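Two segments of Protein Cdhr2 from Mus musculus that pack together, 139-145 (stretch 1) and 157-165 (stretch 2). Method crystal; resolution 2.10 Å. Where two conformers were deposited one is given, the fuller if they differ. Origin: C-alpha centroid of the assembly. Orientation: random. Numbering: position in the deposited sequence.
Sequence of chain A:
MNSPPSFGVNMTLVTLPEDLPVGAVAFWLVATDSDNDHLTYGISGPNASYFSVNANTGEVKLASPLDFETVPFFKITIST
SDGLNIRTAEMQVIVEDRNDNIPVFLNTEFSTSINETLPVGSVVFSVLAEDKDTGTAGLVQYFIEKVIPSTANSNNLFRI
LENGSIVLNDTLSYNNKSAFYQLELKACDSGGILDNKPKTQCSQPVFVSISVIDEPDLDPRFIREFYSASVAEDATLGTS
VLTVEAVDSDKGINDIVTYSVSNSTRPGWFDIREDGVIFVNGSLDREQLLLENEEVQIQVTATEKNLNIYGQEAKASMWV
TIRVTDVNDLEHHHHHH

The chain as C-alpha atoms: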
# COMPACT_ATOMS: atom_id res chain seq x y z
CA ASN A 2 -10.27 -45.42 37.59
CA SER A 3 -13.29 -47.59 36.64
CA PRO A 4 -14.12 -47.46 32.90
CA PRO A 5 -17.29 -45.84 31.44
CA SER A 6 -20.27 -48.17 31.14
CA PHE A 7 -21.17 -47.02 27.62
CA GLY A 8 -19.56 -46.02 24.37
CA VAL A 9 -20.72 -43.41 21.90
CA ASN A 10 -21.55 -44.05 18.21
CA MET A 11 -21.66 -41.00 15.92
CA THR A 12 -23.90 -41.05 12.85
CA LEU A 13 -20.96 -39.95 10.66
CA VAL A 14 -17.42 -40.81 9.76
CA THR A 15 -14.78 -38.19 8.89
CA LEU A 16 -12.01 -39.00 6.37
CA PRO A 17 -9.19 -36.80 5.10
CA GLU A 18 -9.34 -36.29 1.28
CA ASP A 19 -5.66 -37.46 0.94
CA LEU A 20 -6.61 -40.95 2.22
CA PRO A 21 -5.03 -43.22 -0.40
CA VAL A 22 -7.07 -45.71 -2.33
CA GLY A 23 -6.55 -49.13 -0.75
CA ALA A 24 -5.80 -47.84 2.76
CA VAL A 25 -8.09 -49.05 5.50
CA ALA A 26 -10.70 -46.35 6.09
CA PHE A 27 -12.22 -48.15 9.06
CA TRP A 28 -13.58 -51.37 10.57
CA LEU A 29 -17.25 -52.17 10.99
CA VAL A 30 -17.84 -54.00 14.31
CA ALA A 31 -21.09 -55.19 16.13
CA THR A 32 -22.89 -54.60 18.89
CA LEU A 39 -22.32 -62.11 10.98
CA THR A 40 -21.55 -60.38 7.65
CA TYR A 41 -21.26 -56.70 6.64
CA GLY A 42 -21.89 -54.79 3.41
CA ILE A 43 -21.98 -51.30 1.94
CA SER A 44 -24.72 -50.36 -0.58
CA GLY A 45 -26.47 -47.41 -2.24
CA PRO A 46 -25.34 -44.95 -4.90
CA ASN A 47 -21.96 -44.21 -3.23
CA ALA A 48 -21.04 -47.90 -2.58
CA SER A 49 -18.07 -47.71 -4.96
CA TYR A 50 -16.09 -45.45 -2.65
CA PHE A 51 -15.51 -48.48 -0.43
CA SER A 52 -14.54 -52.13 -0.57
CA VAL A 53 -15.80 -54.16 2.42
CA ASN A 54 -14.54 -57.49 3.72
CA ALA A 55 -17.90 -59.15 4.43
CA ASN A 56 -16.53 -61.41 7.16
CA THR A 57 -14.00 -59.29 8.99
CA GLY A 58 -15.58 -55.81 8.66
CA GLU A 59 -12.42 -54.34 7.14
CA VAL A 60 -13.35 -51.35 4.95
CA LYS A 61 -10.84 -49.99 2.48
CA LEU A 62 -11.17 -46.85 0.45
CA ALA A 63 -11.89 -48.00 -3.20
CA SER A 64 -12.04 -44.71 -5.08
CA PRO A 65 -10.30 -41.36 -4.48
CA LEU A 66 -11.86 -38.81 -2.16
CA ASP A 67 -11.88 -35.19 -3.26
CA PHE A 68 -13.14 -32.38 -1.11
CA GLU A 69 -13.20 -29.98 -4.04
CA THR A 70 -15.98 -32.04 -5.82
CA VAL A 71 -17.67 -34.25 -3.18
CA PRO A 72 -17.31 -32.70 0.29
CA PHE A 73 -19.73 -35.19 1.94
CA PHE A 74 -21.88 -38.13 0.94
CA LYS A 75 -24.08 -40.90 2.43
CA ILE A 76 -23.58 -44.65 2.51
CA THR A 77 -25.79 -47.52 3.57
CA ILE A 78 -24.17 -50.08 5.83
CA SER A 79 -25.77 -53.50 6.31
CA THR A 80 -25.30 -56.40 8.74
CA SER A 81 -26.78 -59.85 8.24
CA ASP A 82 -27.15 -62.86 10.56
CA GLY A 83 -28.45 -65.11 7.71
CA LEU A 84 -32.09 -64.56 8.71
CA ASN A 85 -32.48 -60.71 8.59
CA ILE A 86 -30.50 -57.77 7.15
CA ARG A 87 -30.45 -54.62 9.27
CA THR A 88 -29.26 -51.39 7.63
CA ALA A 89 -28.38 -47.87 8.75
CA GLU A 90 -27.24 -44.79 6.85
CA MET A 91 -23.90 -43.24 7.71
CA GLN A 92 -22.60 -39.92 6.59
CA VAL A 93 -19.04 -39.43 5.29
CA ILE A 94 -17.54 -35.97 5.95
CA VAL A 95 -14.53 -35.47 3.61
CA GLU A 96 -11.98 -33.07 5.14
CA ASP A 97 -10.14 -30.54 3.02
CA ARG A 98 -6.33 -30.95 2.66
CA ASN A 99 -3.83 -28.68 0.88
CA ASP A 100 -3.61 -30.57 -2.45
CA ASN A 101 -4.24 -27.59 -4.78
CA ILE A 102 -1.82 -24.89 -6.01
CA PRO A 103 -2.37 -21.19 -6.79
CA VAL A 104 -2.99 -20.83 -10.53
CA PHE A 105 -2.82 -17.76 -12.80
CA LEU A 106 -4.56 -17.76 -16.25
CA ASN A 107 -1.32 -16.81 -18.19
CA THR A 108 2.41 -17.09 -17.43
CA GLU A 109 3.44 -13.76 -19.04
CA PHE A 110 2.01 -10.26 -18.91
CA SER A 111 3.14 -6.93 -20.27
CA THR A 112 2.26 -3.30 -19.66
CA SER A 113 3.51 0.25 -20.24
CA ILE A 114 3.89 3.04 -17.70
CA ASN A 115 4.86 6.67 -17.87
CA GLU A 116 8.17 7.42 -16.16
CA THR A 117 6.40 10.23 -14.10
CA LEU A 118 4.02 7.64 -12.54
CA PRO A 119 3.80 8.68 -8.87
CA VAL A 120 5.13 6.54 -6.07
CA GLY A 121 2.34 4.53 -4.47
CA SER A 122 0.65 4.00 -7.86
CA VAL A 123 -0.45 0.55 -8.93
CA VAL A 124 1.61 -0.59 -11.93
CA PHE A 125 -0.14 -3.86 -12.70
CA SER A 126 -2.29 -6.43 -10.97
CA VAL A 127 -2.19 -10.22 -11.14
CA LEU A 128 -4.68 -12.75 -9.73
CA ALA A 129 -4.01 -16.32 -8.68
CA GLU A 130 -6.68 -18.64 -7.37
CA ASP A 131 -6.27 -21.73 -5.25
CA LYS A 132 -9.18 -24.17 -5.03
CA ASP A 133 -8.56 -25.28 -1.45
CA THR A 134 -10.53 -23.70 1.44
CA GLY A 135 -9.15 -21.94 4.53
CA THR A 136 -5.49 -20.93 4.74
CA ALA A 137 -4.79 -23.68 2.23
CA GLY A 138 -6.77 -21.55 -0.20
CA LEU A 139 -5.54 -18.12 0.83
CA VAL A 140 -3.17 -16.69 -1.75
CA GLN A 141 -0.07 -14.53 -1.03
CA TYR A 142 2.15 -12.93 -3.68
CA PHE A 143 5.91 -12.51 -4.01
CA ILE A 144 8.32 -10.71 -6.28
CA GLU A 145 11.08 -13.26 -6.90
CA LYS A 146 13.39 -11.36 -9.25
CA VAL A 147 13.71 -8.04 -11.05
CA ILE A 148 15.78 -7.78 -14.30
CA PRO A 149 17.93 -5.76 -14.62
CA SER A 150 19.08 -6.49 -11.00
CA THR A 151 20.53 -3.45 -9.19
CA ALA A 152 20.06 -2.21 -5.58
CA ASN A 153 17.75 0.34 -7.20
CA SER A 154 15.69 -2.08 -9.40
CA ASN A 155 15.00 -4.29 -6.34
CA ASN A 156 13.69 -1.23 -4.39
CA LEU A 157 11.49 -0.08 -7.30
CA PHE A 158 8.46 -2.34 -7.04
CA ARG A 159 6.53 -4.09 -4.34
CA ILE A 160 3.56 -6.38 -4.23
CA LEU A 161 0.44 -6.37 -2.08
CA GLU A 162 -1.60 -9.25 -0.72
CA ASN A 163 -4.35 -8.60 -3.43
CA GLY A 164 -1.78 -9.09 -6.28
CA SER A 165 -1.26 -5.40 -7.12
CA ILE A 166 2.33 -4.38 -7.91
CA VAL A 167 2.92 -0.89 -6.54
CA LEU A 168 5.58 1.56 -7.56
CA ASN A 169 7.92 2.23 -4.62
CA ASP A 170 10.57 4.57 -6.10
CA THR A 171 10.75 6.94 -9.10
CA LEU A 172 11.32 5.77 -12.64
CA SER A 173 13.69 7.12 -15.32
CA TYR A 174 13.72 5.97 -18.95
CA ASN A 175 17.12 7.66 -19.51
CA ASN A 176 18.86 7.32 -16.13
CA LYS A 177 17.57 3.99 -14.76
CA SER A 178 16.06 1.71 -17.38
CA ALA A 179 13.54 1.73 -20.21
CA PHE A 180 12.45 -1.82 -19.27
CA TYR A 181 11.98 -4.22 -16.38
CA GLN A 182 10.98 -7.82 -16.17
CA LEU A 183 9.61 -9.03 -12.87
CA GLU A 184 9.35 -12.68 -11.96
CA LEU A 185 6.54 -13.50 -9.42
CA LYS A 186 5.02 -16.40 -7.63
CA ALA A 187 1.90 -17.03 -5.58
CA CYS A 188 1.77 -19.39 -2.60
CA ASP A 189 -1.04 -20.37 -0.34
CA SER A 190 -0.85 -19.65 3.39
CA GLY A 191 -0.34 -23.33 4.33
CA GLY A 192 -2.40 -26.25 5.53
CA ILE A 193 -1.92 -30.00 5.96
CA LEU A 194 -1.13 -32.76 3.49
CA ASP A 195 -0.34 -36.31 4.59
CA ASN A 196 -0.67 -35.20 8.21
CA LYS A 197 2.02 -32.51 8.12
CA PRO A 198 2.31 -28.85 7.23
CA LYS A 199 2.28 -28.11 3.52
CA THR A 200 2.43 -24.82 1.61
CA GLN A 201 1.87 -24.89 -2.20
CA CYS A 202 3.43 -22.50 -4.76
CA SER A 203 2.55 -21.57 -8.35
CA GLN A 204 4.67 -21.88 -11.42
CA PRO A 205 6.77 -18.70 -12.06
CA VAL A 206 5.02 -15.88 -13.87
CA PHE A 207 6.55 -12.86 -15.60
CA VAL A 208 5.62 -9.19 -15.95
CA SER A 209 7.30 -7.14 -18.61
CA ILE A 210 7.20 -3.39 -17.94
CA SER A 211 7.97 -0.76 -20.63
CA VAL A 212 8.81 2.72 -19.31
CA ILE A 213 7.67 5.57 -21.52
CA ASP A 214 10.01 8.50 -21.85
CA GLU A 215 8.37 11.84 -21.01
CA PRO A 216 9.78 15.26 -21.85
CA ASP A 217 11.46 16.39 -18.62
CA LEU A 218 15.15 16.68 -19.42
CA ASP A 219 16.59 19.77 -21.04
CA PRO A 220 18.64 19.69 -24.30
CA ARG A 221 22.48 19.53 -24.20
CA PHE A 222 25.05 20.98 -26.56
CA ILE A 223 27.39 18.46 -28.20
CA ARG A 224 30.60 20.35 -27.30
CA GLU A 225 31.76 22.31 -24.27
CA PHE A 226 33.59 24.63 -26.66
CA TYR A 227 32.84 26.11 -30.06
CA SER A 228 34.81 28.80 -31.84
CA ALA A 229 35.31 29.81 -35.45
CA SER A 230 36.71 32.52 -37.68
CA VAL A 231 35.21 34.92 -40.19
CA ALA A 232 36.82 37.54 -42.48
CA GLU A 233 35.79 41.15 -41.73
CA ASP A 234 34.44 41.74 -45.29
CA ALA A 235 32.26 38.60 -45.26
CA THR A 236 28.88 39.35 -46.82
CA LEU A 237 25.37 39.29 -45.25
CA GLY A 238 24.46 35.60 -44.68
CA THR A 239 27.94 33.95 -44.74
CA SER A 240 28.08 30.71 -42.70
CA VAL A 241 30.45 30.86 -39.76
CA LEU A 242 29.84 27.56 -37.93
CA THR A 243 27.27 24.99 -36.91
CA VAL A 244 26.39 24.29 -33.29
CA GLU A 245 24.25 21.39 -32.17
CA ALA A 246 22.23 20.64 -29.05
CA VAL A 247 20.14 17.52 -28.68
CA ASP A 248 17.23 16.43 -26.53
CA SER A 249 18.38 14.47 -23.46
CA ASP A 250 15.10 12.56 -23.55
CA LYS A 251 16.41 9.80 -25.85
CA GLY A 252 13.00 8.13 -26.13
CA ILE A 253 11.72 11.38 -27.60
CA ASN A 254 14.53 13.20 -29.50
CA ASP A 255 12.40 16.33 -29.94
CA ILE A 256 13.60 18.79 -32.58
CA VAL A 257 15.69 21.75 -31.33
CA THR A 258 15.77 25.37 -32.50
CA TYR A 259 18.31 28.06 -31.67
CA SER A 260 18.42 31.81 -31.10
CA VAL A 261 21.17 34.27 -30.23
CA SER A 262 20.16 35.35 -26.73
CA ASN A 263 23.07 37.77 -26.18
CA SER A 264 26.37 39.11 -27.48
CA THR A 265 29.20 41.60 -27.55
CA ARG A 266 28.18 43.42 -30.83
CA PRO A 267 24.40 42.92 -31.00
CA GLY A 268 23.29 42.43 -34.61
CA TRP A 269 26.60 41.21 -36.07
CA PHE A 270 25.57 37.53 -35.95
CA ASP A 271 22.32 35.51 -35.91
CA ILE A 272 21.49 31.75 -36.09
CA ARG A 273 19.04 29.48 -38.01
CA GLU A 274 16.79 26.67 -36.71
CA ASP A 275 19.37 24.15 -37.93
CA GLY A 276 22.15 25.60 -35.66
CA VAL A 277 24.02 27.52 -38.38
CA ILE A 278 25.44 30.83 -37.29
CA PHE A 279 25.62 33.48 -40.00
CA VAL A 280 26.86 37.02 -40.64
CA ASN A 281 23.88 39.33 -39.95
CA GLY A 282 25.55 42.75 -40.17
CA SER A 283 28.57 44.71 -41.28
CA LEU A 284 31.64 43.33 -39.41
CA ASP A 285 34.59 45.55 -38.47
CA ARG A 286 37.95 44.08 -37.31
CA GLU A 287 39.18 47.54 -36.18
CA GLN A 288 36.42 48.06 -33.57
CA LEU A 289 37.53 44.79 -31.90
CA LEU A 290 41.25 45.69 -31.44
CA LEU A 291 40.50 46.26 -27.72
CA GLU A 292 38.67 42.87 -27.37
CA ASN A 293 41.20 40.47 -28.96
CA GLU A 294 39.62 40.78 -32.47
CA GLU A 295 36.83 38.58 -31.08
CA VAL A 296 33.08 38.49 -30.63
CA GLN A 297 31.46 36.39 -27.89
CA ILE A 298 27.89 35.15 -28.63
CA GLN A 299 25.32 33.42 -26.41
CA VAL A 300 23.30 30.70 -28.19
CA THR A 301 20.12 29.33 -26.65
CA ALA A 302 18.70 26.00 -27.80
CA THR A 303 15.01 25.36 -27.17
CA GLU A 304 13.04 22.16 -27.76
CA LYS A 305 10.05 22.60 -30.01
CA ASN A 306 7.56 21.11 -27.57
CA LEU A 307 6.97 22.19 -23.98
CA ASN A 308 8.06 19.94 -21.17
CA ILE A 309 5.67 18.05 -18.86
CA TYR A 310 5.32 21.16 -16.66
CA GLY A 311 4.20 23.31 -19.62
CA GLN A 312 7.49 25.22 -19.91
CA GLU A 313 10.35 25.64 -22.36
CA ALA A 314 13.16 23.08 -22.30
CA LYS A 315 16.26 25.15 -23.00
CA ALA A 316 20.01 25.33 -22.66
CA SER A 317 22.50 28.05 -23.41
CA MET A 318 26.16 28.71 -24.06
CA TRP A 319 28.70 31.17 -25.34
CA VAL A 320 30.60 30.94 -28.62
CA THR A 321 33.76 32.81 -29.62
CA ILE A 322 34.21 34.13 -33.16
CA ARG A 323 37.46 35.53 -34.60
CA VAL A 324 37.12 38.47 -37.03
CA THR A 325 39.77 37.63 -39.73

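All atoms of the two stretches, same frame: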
# COMPACT_ATOMS: atom_id res chain seq x y z
N LEU A 139 -5.71 -19.54 0.66
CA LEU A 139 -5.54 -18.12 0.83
C LEU A 139 -4.19 -17.74 0.20
O LEU A 139 -3.09 -18.11 0.74
CB LEU A 139 -5.53 -17.80 2.33
CG LEU A 139 -5.56 -16.32 2.72
CD1 LEU A 139 -6.80 -15.65 2.11
CD2 LEU A 139 -5.58 -16.20 4.23
N VAL A 140 -4.28 -16.98 -0.89
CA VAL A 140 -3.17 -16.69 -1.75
C VAL A 140 -2.34 -15.46 -1.30
O VAL A 140 -2.90 -14.43 -0.93
CB VAL A 140 -3.64 -16.54 -3.21
CG1 VAL A 140 -2.45 -16.39 -4.13
CG2 VAL A 140 -4.44 -17.78 -3.61
N GLN A 141 -1.02 -15.61 -1.27
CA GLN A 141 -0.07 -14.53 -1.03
C GLN A 141 0.79 -14.42 -2.27
O GLN A 141 0.98 -15.43 -2.98
CB GLN A 141 0.84 -14.85 0.17
CG GLN A 141 0.12 -15.44 1.37
CD GLN A 141 0.89 -15.27 2.69
OE1 GLN A 141 0.58 -15.91 3.71
NE2 GLN A 141 1.86 -14.37 2.68
N TYR A 142 1.30 -13.22 -2.53
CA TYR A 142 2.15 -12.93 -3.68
C TYR A 142 3.56 -12.51 -3.33
O TYR A 142 3.77 -11.84 -2.33
CB TYR A 142 1.53 -11.82 -4.51
CG TYR A 142 0.15 -12.19 -4.98
CD1 TYR A 142 -0.97 -11.94 -4.18
CD2 TYR A 142 -0.04 -12.78 -6.23
CE1 TYR A 142 -2.24 -12.31 -4.62
CE2 TYR A 142 -1.29 -13.15 -6.67
CZ TYR A 142 -2.39 -12.89 -5.89
OH TYR A 142 -3.63 -13.26 -6.34
N PHE A 143 4.49 -12.81 -4.22
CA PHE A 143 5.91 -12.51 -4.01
C PHE A 143 6.58 -12.10 -5.30
O PHE A 143 6.29 -12.68 -6.36
CB PHE A 143 6.68 -13.72 -3.48
CG PHE A 143 6.10 -14.28 -2.27
CD1 PHE A 143 6.50 -13.81 -1.00
CD2 PHE A 143 5.12 -15.25 -2.36
CE1 PHE A 143 5.91 -14.34 0.14
CE2 PHE A 143 4.51 -15.75 -1.23
CZ PHE A 143 4.92 -15.30 0.04
N ILE A 144 7.44 -11.09 -5.21
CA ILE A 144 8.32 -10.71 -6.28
C ILE A 144 9.60 -11.50 -6.09
O ILE A 144 10.31 -11.26 -5.13
CB ILE A 144 8.62 -9.20 -6.31
CG1 ILE A 144 7.35 -8.43 -6.69
CG2 ILE A 144 9.74 -8.89 -7.32
CD1 ILE A 144 7.47 -6.94 -6.45
N GLU A 145 9.89 -12.41 -7.00
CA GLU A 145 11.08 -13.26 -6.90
C GLU A 145 12.34 -12.59 -7.43
O GLU A 145 13.37 -12.63 -6.78
CB GLU A 145 10.87 -14.61 -7.62
CG GLU A 145 9.91 -15.55 -6.91
CD GLU A 145 10.44 -16.05 -5.57
OE1 GLU A 145 11.36 -16.92 -5.57
OE2 GLU A 145 9.97 -15.54 -4.51
N LEU A 157 12.37 -0.82 -6.41
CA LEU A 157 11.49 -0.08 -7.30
C LEU A 157 10.02 -0.51 -7.23
O LEU A 157 9.13 0.30 -7.48
CB LEU A 157 11.98 -0.26 -8.77
CG LEU A 157 11.61 0.75 -9.83
CD1 LEU A 157 11.67 2.20 -9.41
CD2 LEU A 157 12.53 0.57 -11.03
N PHE A 158 9.78 -1.78 -6.92
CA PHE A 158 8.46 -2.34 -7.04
C PHE A 158 8.19 -3.19 -5.85
O PHE A 158 9.08 -3.78 -5.33
CB PHE A 158 8.31 -3.24 -8.27
CG PHE A 158 8.58 -2.55 -9.54
CD1 PHE A 158 7.65 -1.65 -10.08
CD2 PHE A 158 9.71 -2.89 -10.32
CE1 PHE A 158 7.86 -1.06 -11.31
CE2 PHE A 158 9.94 -2.25 -11.52
CZ PHE A 158 9.01 -1.35 -12.02
N ARG A 159 6.92 -3.26 -5.46
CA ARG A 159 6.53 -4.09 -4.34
C ARG A 159 5.13 -4.63 -4.57
O ARG A 159 4.35 -4.00 -5.25
CB ARG A 159 6.59 -3.27 -3.07
CG ARG A 159 5.71 -2.00 -3.04
CD ARG A 159 6.04 -1.21 -1.74
NE ARG A 159 5.32 0.06 -1.59
CZ ARG A 159 4.02 0.19 -1.28
NH1 ARG A 159 3.24 -0.88 -1.12
NH2 ARG A 159 3.47 1.40 -1.13
N ILE A 160 4.80 -5.73 -3.94
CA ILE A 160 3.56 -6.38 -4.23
C ILE A 160 2.71 -6.53 -2.99
O ILE A 160 3.21 -6.74 -1.89
CB ILE A 160 3.79 -7.74 -4.96
CG1 ILE A 160 2.51 -8.15 -5.65
CG2 ILE A 160 4.29 -8.80 -3.97
CD1 ILE A 160 2.74 -9.02 -6.88
N LEU A 161 1.43 -6.34 -3.18
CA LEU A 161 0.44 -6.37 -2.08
C LEU A 161 -0.22 -7.73 -2.04
O LEU A 161 -0.25 -8.48 -3.04
CB LEU A 161 -0.66 -5.31 -2.31
CG LEU A 161 -0.29 -3.83 -2.36
CD1 LEU A 161 -1.54 -3.00 -2.68
CD2 LEU A 161 0.31 -3.38 -1.03
N GLU A 162 -0.86 -8.01 -0.92
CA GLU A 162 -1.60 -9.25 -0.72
C GLU A 162 -2.69 -9.51 -1.80
O GLU A 162 -2.97 -10.64 -2.09
CB GLU A 162 -2.21 -9.22 0.69
CG GLU A 162 -1.15 -9.31 1.79
CD GLU A 162 -0.92 -10.74 2.24
OE1 GLU A 162 -1.93 -11.37 2.62
OE2 GLU A 162 0.23 -11.24 2.21
N ASN A 163 -3.33 -8.45 -2.33
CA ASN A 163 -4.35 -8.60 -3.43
C ASN A 163 -3.74 -8.80 -4.83
O ASN A 163 -4.47 -8.87 -5.83
CB ASN A 163 -5.26 -7.38 -3.49
CG ASN A 163 -4.51 -6.11 -3.88
OD1 ASN A 163 -3.29 -6.08 -3.97
ND2 ASN A 163 -5.24 -5.05 -4.11
N GLY A 164 -2.41 -8.83 -4.95
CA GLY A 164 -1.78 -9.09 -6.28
C GLY A 164 -1.44 -7.85 -7.10
O GLY A 164 -0.96 -7.96 -8.24
N SER A 165 -1.71 -6.66 -6.53
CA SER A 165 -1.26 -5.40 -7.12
C SER A 165 0.21 -5.08 -6.84
O SER A 165 0.63 -5.05 -5.67
CB SER A 165 -2.10 -4.23 -6.64
OG SER A 165 -3.34 -4.27 -7.30
O HOH W 1 -4.80 -12.80 -1.95

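The two stretches meet through side-chain packing, centred on a tyrosine ring laid against a glycine turn, with no direct hydrogen bond between them and one bridging water. The strand axes run roughly antiparallel (156°) but come no closer than 6.8 Å, too far for sheet pairing, and 418 Å² is buried in total. Tyr 142 and Ile 144, alternate residues of one strand, both point their CA-to-CB bonds toward stretch 2. Tyr 142, at chi1 m, lays its ring beneath the type I turn from Leu 161 to Gly 164: Gly 164 CA sits 3.6 Å from the ring centroid, 12° off the normal, a CH-pi contact. Glycine suits this site twice over, since an ideal CB would lie 3.2 Å from Tyr 142 CZ and, at phi/psi 92/2, would jam against the preceding carbonyl. At the ring edge, Tyr 142 CE1 approaches Glu 162 O at 3.1 Å. Ile 160 fills the space between the two inward side chains, its CD1 3.9 Å from Tyr 142 CB and its CB 4.0 Å from Ile 144 CG1; Ile 144 CD1 reaches Phe 158 CB at 4.2 Å. Water 1 donates to Val 140 O (2.7 Å) and Glu 162 O (2.8 Å), linking carbonyls that cannot bond each other. The turn is closed by Gly 164 N to Leu 161 O (2.9 Å).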